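Local atomic coordinates of putative cytoplasmic protein (PDB entry 4IQN), a protein that is of unknown function, belongs to the DUF5066 family, comes from Salmonella Typhimurium and contains a four-stranded antiparallel beta sheet. Residues Ser89-Glu95 with Ala124-Ile128; Asp119-Pro123 with Leu206-Glu210; Gln134-Tyr139 with Pro150-Glu155; Ala162-Glu168 with Trp192-Gln196. One frame throughout, in Å; residues are numbered along the deposited sequence.

Contact 1: residues Ser89-Glu95 with Ala124-Ile128; sequences SYSPDEE and ALIRI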
# COMPACT_ATOMS: atom_id res chain seq x y z
N SER A 89 -2.07 -11.41 -1.13
CA SER A 89 -2.81 -10.17 -1.12
C SER A 89 -3.38 -9.87 0.27
O SER A 89 -3.75 -10.74 1.04
CB SER A 89 -3.94 -10.14 -2.20
OG SER A 89 -4.63 -8.87 -2.16
N TYR A 90 -3.47 -8.58 0.56
CA TYR A 90 -4.18 -8.10 1.71
C TYR A 90 -5.58 -7.78 1.23
O TYR A 90 -5.79 -7.46 0.06
CB TYR A 90 -3.50 -6.81 2.16
CG TYR A 90 -3.90 -6.25 3.48
CD1 TYR A 90 -3.26 -6.65 4.66
CD2 TYR A 90 -4.91 -5.25 3.56
CE1 TYR A 90 -3.62 -6.11 5.88
CE2 TYR A 90 -5.28 -4.73 4.78
CZ TYR A 90 -4.61 -5.15 5.92
OH TYR A 90 -4.91 -4.63 7.13
N SER A 91 -6.53 -7.84 2.13
CA SER A 91 -7.91 -7.48 1.79
C SER A 91 -8.37 -6.50 2.84
O SER A 91 -8.14 -6.74 4.01
CB SER A 91 -8.81 -8.73 1.76
OG SER A 91 -10.17 -8.37 1.45
N PRO A 92 -9.03 -5.41 2.44
CA PRO A 92 -9.33 -4.36 3.37
C PRO A 92 -10.62 -4.53 4.18
O PRO A 92 -11.24 -3.56 4.56
CB PRO A 92 -9.47 -3.17 2.44
CG PRO A 92 -10.18 -3.75 1.26
CD PRO A 92 -9.57 -5.11 1.10
N ASP A 93 -11.02 -5.74 4.49
CA ASP A 93 -12.28 -5.93 5.18
C ASP A 93 -12.30 -5.30 6.60
O ASP A 93 -13.32 -4.72 6.98
CB ASP A 93 -12.67 -7.39 5.19
CG ASP A 93 -12.80 -7.95 3.79
OD1 ASP A 93 -11.71 -8.33 3.34
OD2 ASP A 93 -13.94 -7.96 3.15
N GLU A 94 -11.18 -5.37 7.34
CA GLU A 94 -11.15 -4.83 8.71
C GLU A 94 -11.27 -3.32 8.70
O GLU A 94 -12.07 -2.73 9.47
CB GLU A 94 -9.92 -5.28 9.50
CG GLU A 94 -10.03 -6.73 10.02
CD GLU A 94 -8.79 -7.26 10.75
OE1 GLU A 94 -7.74 -6.57 10.81
OE2 GLU A 94 -8.86 -8.41 11.27
N GLU A 95 -10.52 -2.70 7.80
CA GLU A 95 -10.57 -1.25 7.62
C GLU A 95 -11.98 -0.83 7.21
O GLU A 95 -12.51 0.14 7.72
CB GLU A 95 -9.56 -0.81 6.56
CG GLU A 95 -8.10 -0.94 7.00
CD GLU A 95 -7.45 -2.34 6.82
OE1 GLU A 95 -8.15 -3.32 6.44
OE2 GLU A 95 -6.20 -2.42 7.07
N ALA A 124 -4.57 -7.31 -6.39
CA ALA A 124 -3.96 -7.49 -5.07
C ALA A 124 -3.65 -6.18 -4.41
O ALA A 124 -3.51 -5.19 -5.11
CB ALA A 124 -2.70 -8.32 -5.18
N LEU A 125 -3.51 -6.20 -3.10
CA LEU A 125 -3.10 -5.05 -2.30
C LEU A 125 -1.95 -5.45 -1.41
O LEU A 125 -1.91 -6.55 -0.91
CB LEU A 125 -4.24 -4.55 -1.38
CG LEU A 125 -5.53 -4.17 -2.08
CD1 LEU A 125 -6.67 -3.94 -1.09
CD2 LEU A 125 -5.29 -2.94 -2.92
N ILE A 126 -1.01 -4.53 -1.23
CA ILE A 126 0.01 -4.63 -0.20
C ILE A 126 -0.25 -3.53 0.78
O ILE A 126 -0.26 -2.34 0.39
CB ILE A 126 1.44 -4.51 -0.78
CG1 ILE A 126 1.79 -5.69 -1.71
CG2 ILE A 126 2.46 -4.44 0.34
CD1 ILE A 126 3.17 -5.54 -2.34
N ARG A 127 -0.40 -3.88 2.05
CA ARG A 127 -0.69 -2.87 3.08
C ARG A 127 0.59 -2.15 3.45
O ARG A 127 1.62 -2.77 3.66
CB ARG A 127 -1.27 -3.52 4.33
CG ARG A 127 -1.77 -2.60 5.44
CD ARG A 127 -2.86 -1.68 4.97
NE ARG A 127 -3.70 -1.29 6.09
CZ ARG A 127 -3.54 -0.21 6.85
NH1 ARG A 127 -2.57 0.68 6.61
NH2 ARG A 127 -4.40 0.00 7.82
N ILE A 128 0.51 -0.83 3.53
CA ILE A 128 1.63 0.02 4.00
C ILE A 128 1.21 0.64 5.34
O ILE A 128 0.07 1.09 5.49
CB ILE A 128 1.91 1.15 2.99
CG1 ILE A 128 2.43 0.59 1.67
CG2 ILE A 128 2.88 2.22 3.55
CD1 ILE A 128 3.80 -0.06 1.72

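Contact 2: residues Asp119-Pro123 with Leu206-Glu210; sequences DPRLP and LLDLE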
# COMPACT_ATOMS: atom_id res chain seq x y z
N ASP A 119 -15.13 -9.05 -6.07
CA ASP A 119 -15.19 -9.21 -7.51
C ASP A 119 -13.87 -9.86 -8.01
O ASP A 119 -12.79 -9.47 -7.57
CB ASP A 119 -15.41 -7.89 -8.21
CG ASP A 119 -15.64 -8.04 -9.69
OD1 ASP A 119 -14.69 -8.23 -10.47
OD2 ASP A 119 -16.80 -7.95 -10.10
N PRO A 120 -13.96 -10.85 -8.90
CA PRO A 120 -12.77 -11.60 -9.32
C PRO A 120 -11.70 -10.79 -10.09
O PRO A 120 -10.56 -11.24 -10.23
CB PRO A 120 -13.37 -12.75 -10.19
CG PRO A 120 -14.70 -12.22 -10.66
CD PRO A 120 -15.19 -11.43 -9.47
N ARG A 121 -12.08 -9.62 -10.61
CA ARG A 121 -11.15 -8.71 -11.26
C ARG A 121 -10.29 -7.89 -10.30
O ARG A 121 -9.31 -7.29 -10.74
CB ARG A 121 -11.91 -7.77 -12.23
CG ARG A 121 -12.66 -8.55 -13.30
CD ARG A 121 -13.10 -7.68 -14.48
NE ARG A 121 -13.93 -8.47 -15.39
CZ ARG A 121 -14.77 -7.98 -16.30
NH1 ARG A 121 -14.92 -6.70 -16.46
NH2 ARG A 121 -15.48 -8.81 -17.05
N LEU A 122 -10.62 -7.86 -9.01
CA LEU A 122 -9.95 -6.91 -8.08
C LEU A 122 -8.45 -7.23 -8.00
O LEU A 122 -8.06 -8.41 -7.97
CB LEU A 122 -10.58 -6.91 -6.70
CG LEU A 122 -11.95 -6.22 -6.57
CD1 LEU A 122 -12.59 -6.66 -5.25
CD2 LEU A 122 -11.80 -4.69 -6.65
N PRO A 123 -7.59 -6.20 -8.04
CA PRO A 123 -6.17 -6.43 -7.95
C PRO A 123 -5.74 -6.70 -6.53
O PRO A 123 -6.43 -6.35 -5.58
CB PRO A 123 -5.57 -5.09 -8.40
CG PRO A 123 -6.60 -4.09 -8.04
CD PRO A 123 -7.91 -4.77 -8.24
N LEU A 206 -11.30 -0.98 -12.43
CA LEU A 206 -11.07 -1.71 -11.21
C LEU A 206 -11.43 -0.91 -9.98
O LEU A 206 -12.02 -1.45 -9.05
CB LEU A 206 -9.62 -2.20 -11.16
CG LEU A 206 -9.18 -3.10 -12.32
CD1 LEU A 206 -7.71 -3.46 -12.13
CD2 LEU A 206 -10.03 -4.35 -12.37
N LEU A 207 -11.08 0.37 -9.96
CA LEU A 207 -11.42 1.22 -8.82
C LEU A 207 -12.92 1.30 -8.65
O LEU A 207 -13.42 1.40 -7.53
CB LEU A 207 -10.83 2.64 -8.98
CG LEU A 207 -9.32 2.59 -8.89
CD1 LEU A 207 -8.68 3.74 -9.66
CD2 LEU A 207 -8.89 2.54 -7.43
N ASP A 208 -13.62 1.26 -9.76
CA ASP A 208 -15.06 1.31 -9.74
C ASP A 208 -15.65 0.11 -8.99
O ASP A 208 -16.76 0.19 -8.50
CB ASP A 208 -15.58 1.40 -11.18
CG ASP A 208 -17.05 1.63 -11.26
OD1 ASP A 208 -17.54 2.70 -10.82
OD2 ASP A 208 -17.72 0.76 -11.79
N LEU A 209 -14.90 -0.99 -8.89
CA LEU A 209 -15.33 -2.17 -8.12
C LEU A 209 -15.05 -2.09 -6.60
O LEU A 209 -15.54 -2.93 -5.84
CB LEU A 209 -14.65 -3.43 -8.70
CG LEU A 209 -14.89 -3.66 -10.19
CD1 LEU A 209 -13.98 -4.75 -10.76
CD2 LEU A 209 -16.35 -3.97 -10.46
N GLU A 210 -14.25 -1.13 -6.16
CA GLU A 210 -13.87 -1.04 -4.73
C GLU A 210 -14.97 -0.38 -3.90
O GLU A 210 -15.07 0.86 -3.83
CB GLU A 210 -12.58 -0.21 -4.58
CG GLU A 210 -11.38 -0.76 -5.37
CD GLU A 210 -10.74 -2.01 -4.78
OE1 GLU A 210 -11.25 -2.56 -3.75
OE2 GLU A 210 -9.70 -2.43 -5.37

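Contact 3: residues Gln134-Tyr139 with Pro150-Glu155; sequences QAIFIY and PIARME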
# COMPACT_ATOMS: atom_id res chain seq x y z
N GLN A 134 -5.60 7.02 8.21
CA GLN A 134 -5.95 6.39 6.92
C GLN A 134 -5.20 5.07 6.72
O GLN A 134 -4.11 4.85 7.28
CB GLN A 134 -5.67 7.29 5.74
CG GLN A 134 -6.58 8.49 5.70
CD GLN A 134 -6.45 9.35 4.46
OE1 GLN A 134 -5.68 9.08 3.54
NE2 GLN A 134 -7.20 10.44 4.46
N ALA A 135 -5.79 4.22 5.88
CA ALA A 135 -5.08 3.02 5.37
C ALA A 135 -4.41 3.36 4.05
O ALA A 135 -5.00 4.07 3.21
CB ALA A 135 -6.07 1.85 5.21
N ILE A 136 -3.21 2.81 3.82
CA ILE A 136 -2.46 3.06 2.63
C ILE A 136 -2.15 1.68 2.03
O ILE A 136 -1.81 0.75 2.79
CB ILE A 136 -1.09 3.71 2.96
CG1 ILE A 136 -1.19 4.97 3.83
CG2 ILE A 136 -0.26 3.96 1.72
CD1 ILE A 136 -1.94 6.07 3.17
N PHE A 137 -2.27 1.56 0.70
CA PHE A 137 -2.02 0.27 0.02
C PHE A 137 -1.24 0.52 -1.25
O PHE A 137 -1.39 1.54 -1.92
CB PHE A 137 -3.31 -0.44 -0.39
CG PHE A 137 -4.36 -0.51 0.65
CD1 PHE A 137 -4.45 -1.59 1.52
CD2 PHE A 137 -5.31 0.49 0.77
CE1 PHE A 137 -5.42 -1.67 2.49
CE2 PHE A 137 -6.29 0.41 1.71
CZ PHE A 137 -6.36 -0.65 2.59
N ILE A 138 -0.38 -0.42 -1.60
CA ILE A 138 0.14 -0.48 -2.91
C ILE A 138 -0.89 -1.26 -3.72
O ILE A 138 -1.32 -2.36 -3.31
CB ILE A 138 1.53 -1.16 -2.96
CG1 ILE A 138 2.50 -0.55 -1.93
CG2 ILE A 138 2.12 -1.00 -4.33
CD1 ILE A 138 3.85 -1.25 -1.95
N TYR A 139 -1.28 -0.68 -4.84
CA TYR A 139 -2.38 -1.19 -5.67
C TYR A 139 -1.77 -1.98 -6.80
O TYR A 139 -1.20 -1.40 -7.72
CB TYR A 139 -3.20 0.00 -6.23
CG TYR A 139 -4.62 -0.31 -6.58
CD1 TYR A 139 -5.53 -0.71 -5.60
CD2 TYR A 139 -5.09 -0.18 -7.89
CE1 TYR A 139 -6.87 -1.00 -5.93
CE2 TYR A 139 -6.44 -0.47 -8.21
CZ TYR A 139 -7.32 -0.88 -7.23
OH TYR A 139 -8.65 -1.17 -7.54
N PRO A 150 0.63 2.07 -8.33
CA PRO A 150 0.01 3.22 -7.63
C PRO A 150 -0.18 2.98 -6.13
O PRO A 150 -0.12 1.83 -5.66
CB PRO A 150 -1.36 3.35 -8.29
CG PRO A 150 -1.34 2.47 -9.48
CD PRO A 150 -0.31 1.41 -9.23
N ILE A 151 -0.43 4.05 -5.39
CA ILE A 151 -0.88 3.97 -4.02
C ILE A 151 -2.39 4.22 -3.97
O ILE A 151 -2.91 5.08 -4.70
CB ILE A 151 -0.16 5.04 -3.18
CG1 ILE A 151 1.34 4.69 -3.11
CG2 ILE A 151 -0.77 5.20 -1.78
CD1 ILE A 151 1.63 3.48 -2.24
N ALA A 152 -3.07 3.45 -3.14
CA ALA A 152 -4.48 3.69 -2.82
C ALA A 152 -4.59 4.07 -1.36
O ALA A 152 -3.77 3.63 -0.52
CB ALA A 152 -5.30 2.46 -3.09
N ARG A 153 -5.61 4.88 -1.05
CA ARG A 153 -5.93 5.29 0.29
C ARG A 153 -7.35 4.90 0.66
O ARG A 153 -8.23 4.85 -0.21
CB ARG A 153 -5.75 6.82 0.47
CG ARG A 153 -4.31 7.25 0.50
CD ARG A 153 -4.18 8.76 0.55
NE ARG A 153 -2.82 9.19 0.73
CZ ARG A 153 -2.26 9.54 1.89
NH1 ARG A 153 -2.95 9.56 3.02
NH2 ARG A 153 -1.01 9.94 1.92
N MSE A 154 -7.57 4.63 1.94
CA MSE A 154 -8.92 4.38 2.46
C MSE A 154 -9.13 5.12 3.75
O MSE A 154 -8.33 5.05 4.68
CB MSE A 154 -9.19 2.89 2.57
CG MSE A 154 -10.52 2.58 3.22
SE MSE A 154 -10.73 0.66 3.17
CE MSE A 154 -12.68 0.64 3.16
N GLU A 155 -10.22 5.84 3.82
CA GLU A 155 -10.59 6.56 5.04
C GLU A 155 -12.05 6.36 5.26
O GLU A 155 -12.84 6.60 4.35
CB GLU A 155 -10.31 8.04 4.91
CG GLU A 155 -10.45 8.74 6.26
CD GLU A 155 -10.40 10.23 6.12
OE1 GLU A 155 -11.35 10.81 5.51
OE2 GLU A 155 -9.41 10.79 6.62

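Contact 4: residues Ala162-Glu168 with Trp192-Gln196; sequences AESSLVE and WKAQQ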
# COMPACT_ATOMS: atom_id res chain seq x y z
N ALA A 162 -4.43 7.44 -5.03
CA ALA A 162 -3.83 8.64 -4.47
C ALA A 162 -2.43 8.91 -5.10
O ALA A 162 -2.35 9.22 -6.31
CB ALA A 162 -3.85 8.53 -2.97
N GLU A 163 -1.34 8.80 -4.33
CA GLU A 163 -0.01 9.03 -4.85
C GLU A 163 0.33 8.12 -6.05
O GLU A 163 -0.22 7.01 -6.20
CB GLU A 163 1.03 8.85 -3.75
CG GLU A 163 1.05 9.89 -2.63
CD GLU A 163 0.08 9.66 -1.48
OE1 GLU A 163 -0.84 8.82 -1.54
OE2 GLU A 163 0.24 10.37 -0.44
N SER A 164 1.23 8.63 -6.89
CA SER A 164 1.66 7.98 -8.10
C SER A 164 2.35 6.64 -7.74
O SER A 164 2.22 5.69 -8.51
CB SER A 164 2.63 8.82 -8.92
OG SER A 164 3.81 9.17 -8.20
N SER A 165 3.02 6.60 -6.59
CA SER A 165 3.75 5.44 -6.12
C SER A 165 4.16 5.59 -4.68
O SER A 165 4.05 6.68 -4.09
CB SER A 165 5.02 5.29 -6.94
OG SER A 165 5.99 6.29 -6.65
N LEU A 166 4.71 4.50 -4.12
CA LEU A 166 5.34 4.51 -2.82
C LEU A 166 6.49 5.55 -2.72
O LEU A 166 6.74 6.11 -1.65
CB LEU A 166 5.85 3.10 -2.46
CG LEU A 166 6.34 2.91 -1.02
CD1 LEU A 166 5.26 3.24 -0.02
CD2 LEU A 166 6.85 1.48 -0.84
N VAL A 167 7.17 5.81 -3.83
CA VAL A 167 8.22 6.82 -3.89
C VAL A 167 7.64 8.20 -3.56
O VAL A 167 8.14 8.89 -2.67
CB VAL A 167 8.95 6.84 -5.24
CG1 VAL A 167 10.00 7.94 -5.32
CG2 VAL A 167 9.63 5.48 -5.50
N GLU A 168 6.58 8.59 -4.24
CA GLU A 168 5.93 9.87 -3.95
C GLU A 168 5.41 9.91 -2.50
O GLU A 168 5.59 10.91 -1.80
CB GLU A 168 4.79 10.13 -4.93
CG GLU A 168 4.03 11.42 -4.64
CD GLU A 168 3.03 11.84 -5.68
OE1 GLU A 168 2.69 11.05 -6.60
OE2 GLU A 168 2.54 13.00 -5.59
N TRP A 192 4.85 13.31 -11.49
CA TRP A 192 3.95 12.60 -10.59
C TRP A 192 2.50 12.78 -10.95
O TRP A 192 1.75 11.80 -11.01
CB TRP A 192 4.21 12.95 -9.13
CG TRP A 192 5.53 12.42 -8.58
CD1 TRP A 192 6.30 11.40 -9.10
CD2 TRP A 192 6.16 12.83 -7.38
NE1 TRP A 192 7.37 11.17 -8.29
CE2 TRP A 192 7.33 12.04 -7.23
CE3 TRP A 192 5.90 13.84 -6.43
CZ2 TRP A 192 8.19 12.17 -6.14
CZ3 TRP A 192 6.76 13.98 -5.38
CH2 TRP A 192 7.92 13.16 -5.25
N LYS A 193 2.07 14.03 -11.20
CA LYS A 193 0.68 14.25 -11.61
C LYS A 193 0.35 13.48 -12.90
O LYS A 193 -0.73 12.89 -13.02
CB LYS A 193 0.32 15.78 -11.72
CG LYS A 193 -1.19 16.05 -11.38
CD LYS A 193 -1.43 16.31 -9.86
CE LYS A 193 -2.75 15.81 -9.22
NZ LYS A 193 -4.11 16.20 -9.76
N ALA A 194 1.27 13.49 -13.84
CA ALA A 194 1.10 12.80 -15.13
C ALA A 194 0.95 11.29 -14.92
O ALA A 194 0.13 10.68 -15.57
CB ALA A 194 2.26 13.07 -16.04
N GLN A 195 1.73 10.72 -14.01
CA GLN A 195 1.60 9.29 -13.73
C GLN A 195 0.28 8.98 -13.00
O GLN A 195 -0.37 7.96 -13.29
CB GLN A 195 2.81 8.75 -12.98
CG GLN A 195 2.80 7.26 -12.82
CD GLN A 195 2.96 6.57 -14.17
OE1 GLN A 195 3.92 6.84 -14.89
NE2 GLN A 195 2.03 5.70 -14.52
N GLN A 196 -0.12 9.83 -12.07
CA GLN A 196 -1.40 9.67 -11.41
C GLN A 196 -2.54 9.66 -12.41
O GLN A 196 -3.44 8.84 -12.32
CB GLN A 196 -1.64 10.76 -10.36
CG GLN A 196 -0.81 10.69 -9.11
CD GLN A 196 -0.95 11.95 -8.29
OE1 GLN A 196 -0.65 13.04 -8.75
NE2 GLN A 196 -1.47 11.82 -7.15
O HOH W 1 1.22 14.51 -7.23

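Contact 1: residues Ser89-Glu95 with Ala124-Ile128
The loop that leads into helix 93-99 packs here on strand 124-128, an outermost strand of the four-stranded antiparallel sheet. L125, Y90 and R127 bury the most surface. Y90 meets both of the others: its backbone bonds to L125 and its ring packs on R127. Y90 N donates to L125 O at 3.0 Å, and L125 N returns a bond to S89 OG, also 3.0 Å. S89 OG in turn donates to Y90 O. The L125 side chain leans on the loop, with L125 CD1 3.8 Å from P92 CD. P92 is the N-cap residue of the helix. R127 CB sits 3.7 Å from the Y90 ring centroid, almost on the ring normal, a CH-pi contact. F137 and M154 of the same sheet also pack against this loop and helix start. E95 OE2 then gathers three donors: R127 NE at 2.9 Å and R127 NH2 at 3.1 Å in a salt bridge, and Y90 OH at 2.6 Å.

Contact 2: residues Asp119-Pro123 with Leu206-Glu210
Two type I beta turns meet here: D119-L122, which also holds an Asx turn, and L207-E210, where helix 190-207 runs out. In the first, D119 OD1 accepts from R121 N at 3.0 Å and L122 N donates to D119 O at 3.1 Å. In the second, E210 N donates to L207 O at 3.0 Å. Each turn is therefore held by its own bonds, and the interface is van der Waals packing, largely of leucine side chains, some of it against oxygen atoms. L209 and L122 bury the most surface. L122 CD2 lies 3.7 Å from L209 CB and 4.0 Å from L206 O. L209 CD1 rests 3.6 Å from D119 OD1 and 3.9 Å from R121 CB. L206 fills the next place along the loop. Its CD2 is 3.4 Å from R121 O, and L206 CD1 is 4.1 Å from P123 CD. R121 starts toward the helix end, but its guanidinium leads away. E210 turns its carboxylate inward, and E210 OE2 lies 3.3 Å from L122 CD2. That carboxylate is held from outside the two segments, by a salt bridge to R41 and hydrogen bonds from Y139 and W116. The arrangement sets an Asx turn and type I beta turn, leading into edge strand 124-128, against the type I turn at the end of helix 190-207.

Contact 3: residues Gln134-Tyr139 with Pro150-Glu155
Five backbone hydrogen bonds join these strands. A135 N to M154 O and M154 N to A135 O are both 2.9 Å. F137 N to A152 O and A152 N to F137 O are both 2.8 Å. Y139 N to P150 O, at 2.9 Å, extends the pattern past the last bridge. A135-M154 and F137-A152 are hydrogen-bonded pairs; I136-R153 and I138-I151 are non-hydrogen-bonded pairs. At the open end Q134 links two side chains. R153 NH1 donates to Q134 OE1 at 2.8 Å, and Q134 NE2 donates to E155 OE2 at 3.1 Å. R153 is also salt-bridged to E163. CA-H...O contacts fill in between, such as R153 CA to A135 O at 3.3 Å. Side chains then sort by face. I136, I138, I151 and R153 share one: I136 CG2 meets I151 CG2 at 3.7 Å, and I136 CD1 lies over the R153 guanidinium, 3.6 Å from R153 NH1. A135, F137, A152 and the selenomethionine M154 share the other, where F137 CE2 meets M154 CB at 3.9 Å. Y139 CD1 touches A152 CB at 4.0 Å, and the hydroxyl of Y139 goes on to E210. This buried antiparallel hairpin is largely apolar, with R153 the charged residue on the isoleucine face. Backbone bonds set the register; the R153-Q134-E155 bonds add to it at the open end.

Contact 4: residues Ala162-Glu168 with Trp192-Gln196
In this packing contact the loop after strand 158-161 and the first turn of helix 166-174 pack on the early part of helix 190-207. W192 buries the most surface. E168 CG lies over a face of its indole, 3.8 Å from the centroid of the six-membered ring, a CH-pi contact. W192 CD1 is 3.5 Å from S164 OG. The loop is braced from within. E168 OE1 accepts from S164 N at 2.8 Å and from S164 OG at 2.7 Å. S165 is the N-cap of helix 166-174, and its OG accepts weak bonds from V167 N and E168 N. Q196 makes the direct polar link between the segments: Q196 NE2 donates to A162 O at 2.9 Å. A water adds a second link, donating to E168 OE2 at 2.6 Å and to Q196 OE1 at 2.8 Å. Both ends of the Q196 amide are thus used. S164 sits beside the helix, with S164 CB 3.9 Å from Q196 CG and 4.1 Å from Q195 CB. On the sheet side A162 and E163 bond by their backbones to I151, and E163 is salt-bridged to R153. The loop lies between strand 151-155 and helix 190-207, at the start of helix 166-174.

In the fold
From the N terminus, contact 1 opens first and closes a loop of 28 residues at strand 124-128. Contact 2 opens at 119-123, inside that loop, and closes only at 206-210, so the two cross. Contacts 3 and 4 both fall within the long span of contact 2, one after the other. Contact 3 closes the hairpin; contact 4 joins the turn after the sheet to helix 190-207. Strand 124-128 pairs with 135-140, which ties contact 1 to contact 3. Y139 OH bonds to E210 OE2 at 2.7 Å, joining contacts 2 and 3. R153 and E163 join contacts 3 and 4. Contacts 2 and 4 hold opposite ends of helix 190-207.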